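Local coordinates for SLH domain-containing protein (Pseudoflavonifractor capillosus, PDB 4OJU), which is of unknown function but carries BspA-type leucine-rich repeats that probably bind other proteins, in a fragment of a longer SLH-domain protein, at residues L100-C111 with S122-S133. Residues are numbered along the deposited sequence; the frame is centred on the assembly and turned at random.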
ATOM      1  N   LEU A 100      -1.040  24.759   8.694  1.00 22.83           N
ATOM      2  CA  LEU A 100      -1.451  23.393   8.972  1.00 21.78           C
ATOM      3  C   LEU A 100      -0.358  22.708   9.749  1.00 25.44           C
ATOM      4  O   LEU A 100       0.793  22.833   9.348  1.00 26.47           O
ATOM      5  CB  LEU A 100      -1.708  22.658   7.664  1.00 21.22           C
ATOM      6  CG  LEU A 100      -2.204  21.228   7.760  1.00 24.23           C
ATOM      7  CD1 LEU A 100      -3.649  21.163   8.389  1.00 23.80           C
ATOM      8  CD2 LEU A 100      -2.195  20.593   6.354  1.00 25.25           C
ATOM      9  N   ILE A 101      -0.695  22.048  10.868  1.00 21.78           N
ATOM     10  CA  ILE A 101       0.306  21.364  11.692  1.00 22.38           C
ATOM     11  C   ILE A 101       0.153  19.844  11.603  1.00 26.96           C
ATOM     12  O   ILE A 101       1.160  19.134  11.563  1.00 28.29           O
ATOM     13  CB  ILE A 101       0.207  21.832  13.180  1.00 26.03           C
ATOM     14  CG1 ILE A 101       0.277  23.382  13.338  1.00 28.10           C
ATOM     15  CG2 ILE A 101       1.249  21.131  14.082  1.00 27.89           C
ATOM     16  CD1 ILE A 101       1.619  24.079  12.898  1.00 34.49           C
ATOM     17  N   TYR A 102      -1.098  19.356  11.645  1.00 24.14           N
ATOM     18  CA  TYR A 102      -1.396  17.934  11.700  1.00 24.29           C
ATOM     19  C   TYR A 102      -2.302  17.443  10.600  1.00 25.65           C
ATOM     20  O   TYR A 102      -3.315  18.060  10.306  1.00 24.56           O
ATOM     21  CB  TYR A 102      -2.100  17.608  13.029  1.00 28.57           C
ATOM     22  CG  TYR A 102      -1.316  17.998  14.248  1.00 34.47           C
ATOM     23  CD1 TYR A 102      -0.157  17.313  14.601  1.00 36.99           C
ATOM     24  CD2 TYR A 102      -1.725  19.058  15.056  1.00 36.84           C
ATOM     25  CE1 TYR A 102       0.585  17.681  15.720  1.00 39.43           C
ATOM     26  CE2 TYR A 102      -1.014  19.406  16.205  1.00 38.85           C
ATOM     27  CZ  TYR A 102       0.153  18.730  16.519  1.00 45.65           C
ATOM     28  OH  TYR A 102       0.885  19.103  17.624  1.00 49.65           O
ATOM     29  N   ILE A 103      -1.972  16.287  10.043  1.00 21.92           N
ATOM     30  CA  ILE A 103      -2.804  15.573   9.081  1.00 20.44           C
ATOM     31  C   ILE A 103      -3.069  14.233   9.729  1.00 22.14           C
ATOM     32  O   ILE A 103      -2.134  13.432   9.894  1.00 22.11           O
ATOM     33  CB  ILE A 103      -2.228  15.466   7.652  1.00 22.50           C
ATOM     34  CG1 ILE A 103      -1.786  16.869   7.128  1.00 21.47           C
ATOM     35  CG2 ILE A 103      -3.316  14.825   6.735  1.00 21.69           C
ATOM     36  CD1 ILE A 103      -1.113  16.888   5.678  1.00 24.62           C
ATOM     37  N   ASN A 104      -4.312  14.030  10.191  1.00 18.86           N
ATOM     38  CA  ASN A 104      -4.683  12.827  10.931  1.00 19.46           C
ATOM     39  C   ASN A 104      -4.838  11.635  10.041  1.00 23.96           C
ATOM     40  O   ASN A 104      -4.847  11.737   8.819  1.00 22.23           O
ATOM     41  CB  ASN A 104      -5.943  13.037  11.757  1.00 21.51           C
ATOM     42  CG  ASN A 104      -5.634  13.772  13.029  1.00 46.81           C
ATOM     43  OD1 ASN A 104      -5.234  13.187  14.026  1.00 54.04           O
ATOM     44  ND2 ASN A 104      -5.702  15.068  12.993  1.00 35.20           N
ATOM     45  N   GLU A 105      -4.958  10.477  10.678  1.00 23.14           N
ATOM     46  CA  GLU A 105      -4.981   9.197  10.016  1.00 23.29           C
ATOM     47  C   GLU A 105      -6.009   9.135   8.881  1.00 25.52           C
ATOM     48  O   GLU A 105      -7.166   9.546   9.035  1.00 22.65           O
ATOM     49  CB  GLU A 105      -5.184   8.082  11.051  1.00 25.96           C
ATOM     50  CG  GLU A 105      -6.483   7.304  11.018  1.00 43.65           C
ATOM     51  CD  GLU A 105      -6.624   6.271  12.123  1.00 65.26           C
ATOM     52  OE1 GLU A 105      -5.598   5.868  12.717  1.00 69.31           O
ATOM     53  OE2 GLU A 105      -7.772   5.870  12.401  1.00 47.54           O
ATOM     54  N   LEU A 106      -5.557   8.635   7.727  1.00 21.13           N
ATOM     55  CA  LEU A 106      -6.393   8.357   6.574  1.00 19.76           C
ATOM     56  C   LEU A 106      -7.174   9.589   6.059  1.00 23.51           C
ATOM     57  O   LEU A 106      -8.208   9.425   5.402  1.00 22.98           O
ATOM     58  CB  LEU A 106      -7.372   7.221   6.945  1.00 20.00           C
ATOM     59  CG  LEU A 106      -6.775   5.914   7.466  1.00 24.53           C
ATOM     60  CD1 LEU A 106      -7.881   4.989   8.002  1.00 25.66           C
ATOM     61  CD2 LEU A 106      -6.022   5.228   6.371  1.00 26.47           C
ATOM     62  N   ALA A 107      -6.692  10.805   6.324  1.00 19.13           N
ATOM     63  CA  ALA A 107      -7.381  12.051   5.925  1.00 18.99           C
ATOM     64  C   ALA A 107      -7.604  12.129   4.404  1.00 22.75           C
ATOM     65  O   ALA A 107      -8.616  12.661   3.969  1.00 20.81           O
ATOM     66  CB  ALA A 107      -6.588  13.263   6.397  1.00 19.44           C
ATOM     67  N   PHE A 108      -6.690  11.554   3.601  1.00 19.93           N
ATOM     68  CA  PHE A 108      -6.848  11.542   2.140  1.00 20.15           C
ATOM     69  C   PHE A 108      -6.805  10.093   1.664  1.00 24.96           C
ATOM     70  O   PHE A 108      -6.191   9.781   0.641  1.00 25.74           O
ATOM     71  CB  PHE A 108      -5.744  12.403   1.462  1.00 21.32           C
ATOM     72  CG  PHE A 108      -5.864  13.868   1.801  1.00 21.78           C
ATOM     73  CD1 PHE A 108      -6.744  14.688   1.103  1.00 23.71           C
ATOM     74  CD2 PHE A 108      -5.134  14.417   2.851  1.00 22.51           C
ATOM     75  CE1 PHE A 108      -6.868  16.042   1.430  1.00 24.32           C
ATOM     76  CE2 PHE A 108      -5.273  15.771   3.189  1.00 25.08           C
ATOM     77  CZ  PHE A 108      -6.159  16.563   2.493  1.00 23.43           C
ATOM     78  N   ALA A 109      -7.441   9.197   2.421  1.00 21.16           N
ATOM     79  CA  ALA A 109      -7.414   7.768   2.111  1.00 21.75           C
ATOM     80  C   ALA A 109      -8.338   7.380   0.971  1.00 25.39           C
ATOM     81  O   ALA A 109      -9.427   7.940   0.829  1.00 23.98           O
ATOM     82  CB  ALA A 109      -7.773   6.954   3.345  1.00 22.58           C
ATOM     83  N   SER A 110      -7.912   6.390   0.170  1.00 22.03           N
ATOM     84  CA  SER A 110      -8.692   5.853  -0.957  1.00 22.47           C
ATOM     85  C   SER A 110      -9.284   6.970  -1.878  1.00 25.84           C
ATOM     86  O   SER A 110     -10.479   6.951  -2.207  1.00 22.73           O
ATOM     87  CB  SER A 110      -9.806   4.950  -0.415  1.00 25.11           C
ATOM     88  OG  SER A 110     -10.549   4.287  -1.424  1.00 29.40           O
ATOM     89  N   CYS A 111      -8.440   7.956  -2.242  1.00 22.25           N
ATOM     90  CA  CYS A 111      -8.736   9.061  -3.168  1.00 22.25           C
ATOM     91  C   CYS A 111      -7.984   8.711  -4.428  1.00 27.13           C
ATOM     92  O   CYS A 111      -6.836   9.119  -4.608  1.00 25.37           O
ATOM     93  CB  CYS A 111      -8.281  10.404  -2.587  1.00 21.98           C
ATOM     94  SG  CYS A 111      -9.285  10.985  -1.206  1.00 25.22           S
ATOM     95  N   SER A 122       4.789  24.210   7.560  1.00 22.85           N
ATOM     96  CA  SER A 122       4.279  24.213   8.937  1.00 22.23           C
ATOM     97  C   SER A 122       3.877  22.794   9.442  1.00 23.60           C
ATOM     98  O   SER A 122       3.766  22.579  10.644  1.00 24.02           O
ATOM     99  CB  SER A 122       3.093  25.169   9.041  1.00 24.95           C
ATOM    100  OG  SER A 122       2.070  24.760   8.142  1.00 28.74           O
ATOM    101  N   VAL A 123       3.637  21.848   8.548  1.00 21.80           N
ATOM    102  CA  VAL A 123       3.184  20.499   8.948  1.00 20.98           C
ATOM    103  C   VAL A 123       4.279  19.840   9.765  1.00 26.72           C
ATOM    104  O   VAL A 123       5.437  19.845   9.350  1.00 25.94           O
ATOM    105  CB  VAL A 123       2.723  19.621   7.751  1.00 22.79           C
ATOM    106  CG1 VAL A 123       2.413  18.175   8.180  1.00 22.61           C
ATOM    107  CG2 VAL A 123       1.497  20.238   7.078  1.00 21.46           C
ATOM    108  N   GLU A 124       3.915  19.324  10.946  1.00 22.77           N
ATOM    109  CA  GLU A 124       4.872  18.689  11.853  1.00 23.01           C
ATOM    110  C   GLU A 124       4.712  17.188  11.901  1.00 27.25           C
ATOM    111  O   GLU A 124       5.679  16.478  12.191  1.00 27.23           O
ATOM    112  CB  GLU A 124       4.660  19.251  13.272  1.00 24.64           C
ATOM    113  CG  GLU A 124       5.104  20.697  13.375  1.00 29.78           C
ATOM    114  CD  GLU A 124       4.848  21.353  14.711  1.00 40.81           C
ATOM    115  OE1 GLU A 124       4.709  20.625  15.721  1.00 38.32           O
ATOM    116  OE2 GLU A 124       4.761  22.600  14.744  1.00 36.48           O
ATOM    117  N   LYS A 125       3.494  16.702  11.664  1.00 23.38           N
ATOM    118  CA  LYS A 125       3.178  15.294  11.827  1.00 23.72           C
ATOM    119  C   LYS A 125       2.052  14.864  10.896  1.00 25.57           C
ATOM    120  O   LYS A 125       1.027  15.539  10.783  1.00 25.59           O
ATOM    121  CB  LYS A 125       2.740  15.096  13.308  1.00 27.34           C
ATOM    122  CG  LYS A 125       2.484  13.686  13.782  1.00 42.76           C
ATOM    123  CD  LYS A 125       2.031  13.720  15.248  1.00 46.42           C
ATOM    124  CE  LYS A 125       1.353  12.450  15.685  1.00 58.10           C
ATOM    125  NZ  LYS A 125       0.711  12.609  17.016  1.00 71.98           N
HETATM  126  N   MSE A 126       2.231  13.671  10.312  1.00 21.49           N
HETATM  127  CA  MSE A 126       1.252  13.007   9.443  1.00 21.35           C
HETATM  128  C   MSE A 126       1.068  11.567   9.873  1.00 26.19           C
HETATM  129  O   MSE A 126       2.065  10.850   9.938  1.00 24.21           O
HETATM  130  CB  MSE A 126       1.707  13.029   7.968  1.00 22.68           C
HETATM  131  CG  MSE A 126       1.839  14.433   7.386  1.00 29.48           C
HETATM  132 SE   MSE A 126       2.218  14.306   5.473  0.75 38.02          SE
HETATM  133  CE  MSE A 126       3.733  13.080   5.412  1.00 34.66           C
ATOM    134  N   ASP A 127      -0.183  11.152  10.188  1.00 25.02           N
ATOM    135  CA  ASP A 127      -0.556   9.749  10.502  1.00 26.73           C
ATOM    136  C   ASP A 127      -1.127   9.154   9.210  1.00 31.65           C
ATOM    137  O   ASP A 127      -2.169   9.634   8.791  1.00 31.44           O
ATOM    138  CB  ASP A 127      -1.593   9.719  11.649  1.00 29.49           C
ATOM    139  CG  ASP A 127      -1.181  10.456  12.911  1.00 44.43           C
ATOM    140  OD1 ASP A 127      -0.013  10.831  13.020  1.00 45.60           O
ATOM    141  OD2 ASP A 127      -2.043  10.674  13.777  1.00 57.61           O
ATOM    142  N   ASN A 128      -0.407   8.213   8.510  1.00 30.86           N
ATOM    143  CA  ASN A 128      -0.714   7.652   7.154  1.00 27.91           C
ATOM    144  C   ASN A 128      -2.029   8.197   6.538  1.00 27.35           C
ATOM    145  O   ASN A 128      -3.081   7.558   6.582  1.00 26.67           O
ATOM    146  CB  ASN A 128      -0.689   6.128   7.086  1.00 26.13           C
ATOM    147  CG  ASN A 128      -0.659   5.610   5.654  1.00 30.26           C
ATOM    148  OD1 ASN A 128      -0.693   6.364   4.661  1.00 25.44           O
ATOM    149  ND2 ASN A 128      -0.560   4.320   5.505  1.00 26.71           N
ATOM    150  N   PRO A 129      -1.969   9.414   5.965  1.00 21.40           N
ATOM    151  CA  PRO A 129      -3.192  10.017   5.413  1.00 19.64           C
ATOM    152  C   PRO A 129      -3.541   9.509   4.019  1.00 23.56           C
ATOM    153  O   PRO A 129      -4.624   9.795   3.553  1.00 22.78           O
ATOM    154  CB  PRO A 129      -2.831  11.518   5.332  1.00 19.93           C
ATOM    155  CG  PRO A 129      -1.511  11.663   6.145  1.00 24.95           C
ATOM    156  CD  PRO A 129      -0.837  10.362   5.891  1.00 22.21           C
ATOM    157  N   PHE A 130      -2.622   8.836   3.328  1.00 21.33           N
ATOM    158  CA  PHE A 130      -2.803   8.489   1.917  1.00 20.63           C
ATOM    159  C   PHE A 130      -3.013   7.000   1.642  1.00 24.29           C
ATOM    160  O   PHE A 130      -3.009   6.592   0.473  1.00 21.70           O
ATOM    161  CB  PHE A 130      -1.576   8.999   1.154  1.00 22.66           C
ATOM    162  CG  PHE A 130      -1.189  10.410   1.582  1.00 24.06           C
ATOM    163  CD1 PHE A 130      -2.029  11.489   1.325  1.00 25.00           C
ATOM    164  CD2 PHE A 130       0.037  10.660   2.191  1.00 26.74           C
ATOM    165  CE1 PHE A 130      -1.676  12.783   1.721  1.00 26.22           C
ATOM    166  CE2 PHE A 130       0.389  11.951   2.584  1.00 28.37           C
ATOM    167  CZ  PHE A 130      -0.476  13.001   2.352  1.00 26.44           C
ATOM    168  N   ARG A 131      -3.269   6.200   2.692  1.00 21.50           N
ATOM    169  CA  ARG A 131      -3.489   4.758   2.536  1.00 21.66           C
ATOM    170  C   ARG A 131      -4.581   4.486   1.504  1.00 25.33           C
ATOM    171  O   ARG A 131      -5.602   5.183   1.506  1.00 23.89           O
ATOM    172  CB  ARG A 131      -3.866   4.110   3.875  1.00 20.10           C
ATOM    173  CG  ARG A 131      -3.695   2.581   3.877  1.00 26.92           C
ATOM    174  CD  ARG A 131      -3.792   2.067   5.293  1.00 28.34           C
ATOM    175  NE  ARG A 131      -3.744   0.607   5.358  1.00 25.55           N
ATOM    176  CZ  ARG A 131      -3.866  -0.096   6.483  1.00 30.38           C
ATOM    177  NH1 ARG A 131      -3.999   0.522   7.646  1.00 25.48           N
ATOM    178  NH2 ARG A 131      -3.832  -1.419   6.451  1.00 29.65           N
ATOM    179  N   TRP A 132      -4.329   3.515   0.593  1.00 22.23           N
ATOM    180  CA  TRP A 132      -5.234   3.049  -0.478  1.00 23.64           C
ATOM    181  C   TRP A 132      -5.425   4.081  -1.596  1.00 29.68           C
ATOM    182  O   TRP A 132      -6.147   3.797  -2.551  1.00 30.51           O
ATOM    183  CB  TRP A 132      -6.628   2.598   0.063  1.00 21.92           C
ATOM    184  CG  TRP A 132      -6.557   1.677   1.243  1.00 22.10           C
ATOM    185  CD1 TRP A 132      -5.894   0.490   1.319  1.00 25.50           C
ATOM    186  CD2 TRP A 132      -7.119   1.908   2.545  1.00 21.77           C
ATOM    187  NE1 TRP A 132      -6.016  -0.040   2.586  1.00 25.23           N
ATOM    188  CE2 TRP A 132      -6.773   0.803   3.354  1.00 25.80           C
ATOM    189  CE3 TRP A 132      -7.911   2.933   3.099  1.00 21.74           C
ATOM    190  CZ2 TRP A 132      -7.146   0.713   4.701  1.00 25.23           C
ATOM    191  CZ3 TRP A 132      -8.331   2.811   4.416  1.00 23.17           C
ATOM    192  CH2 TRP A 132      -7.932   1.719   5.209  1.00 24.22           C
ATOM    193  N   SER A 133      -4.820   5.261  -1.496  1.00 27.35           N
ATOM    194  CA  SER A 133      -4.923   6.219  -2.591  1.00 28.47           C
ATOM    195  C   SER A 133      -3.876   5.802  -3.631  1.00 39.00           C
ATOM    196  O   SER A 133      -2.699   6.171  -3.524  1.00 38.10           O
ATOM    197  CB  SER A 133      -4.726   7.648  -2.105  1.00 28.00           C
ATOM    198  OG  SER A 133      -5.799   7.995  -1.251  1.00 30.36           O
TER
HETATM  199  O   HOH W   1       3.445  18.546  16.692  1.00 55.25           O
HETATM  200  O   HOH W   2      -4.501  10.598  13.519  1.00 26.96           O
HETATM  201  O   HOH W   3      -9.314   2.897  -3.298  1.00 31.38           O
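CG2 of I103 presses on the ring of P129, 3.6 Å from its CB, the two side chains crossing at about a right angle, while the isoleucine's CD1 reaches CG of selenomethionine M126. Further along this buried side, F108 and F130 run alongside each other in the same direction, CB of F108 3.8 Å from CD1 of F130; the F108 ring also meets F85 nearly parallel. On the other side of the strands, the edge of the Y102 ring receives CB of K125, and a water joins Y102 OH to E124 OE1. Where the strands 102-103 and 125-127 pair in parallel, D127 N bonds I103 O at 3.0 Å; beyond them the bonding runs on through L106 N to N128 O, F108 N to P129 O and S110 N to R131 O. S133, with OG anti to its carbonyl carbon (chi1 -66°), turns this hydroxyl into the neighbouring coil: it donates to F108 O at 2.6 Å and accepts from C111 N at 2.8 Å, the latter bond nearly straight (174° at the hydrogen). D127 OD2 shares a water with E105 N and OD1 of N104, whose ND2 is held by I80 O; OD1 of D127 hydrogen-bonds T138 OG1 of a neighbouring subunit. Successive leucine-rich repeat coils thus stack through backbone hydrogen bonds and an apolar interior, the buried S133 hydroxyl satisfying backbone groups past the strands.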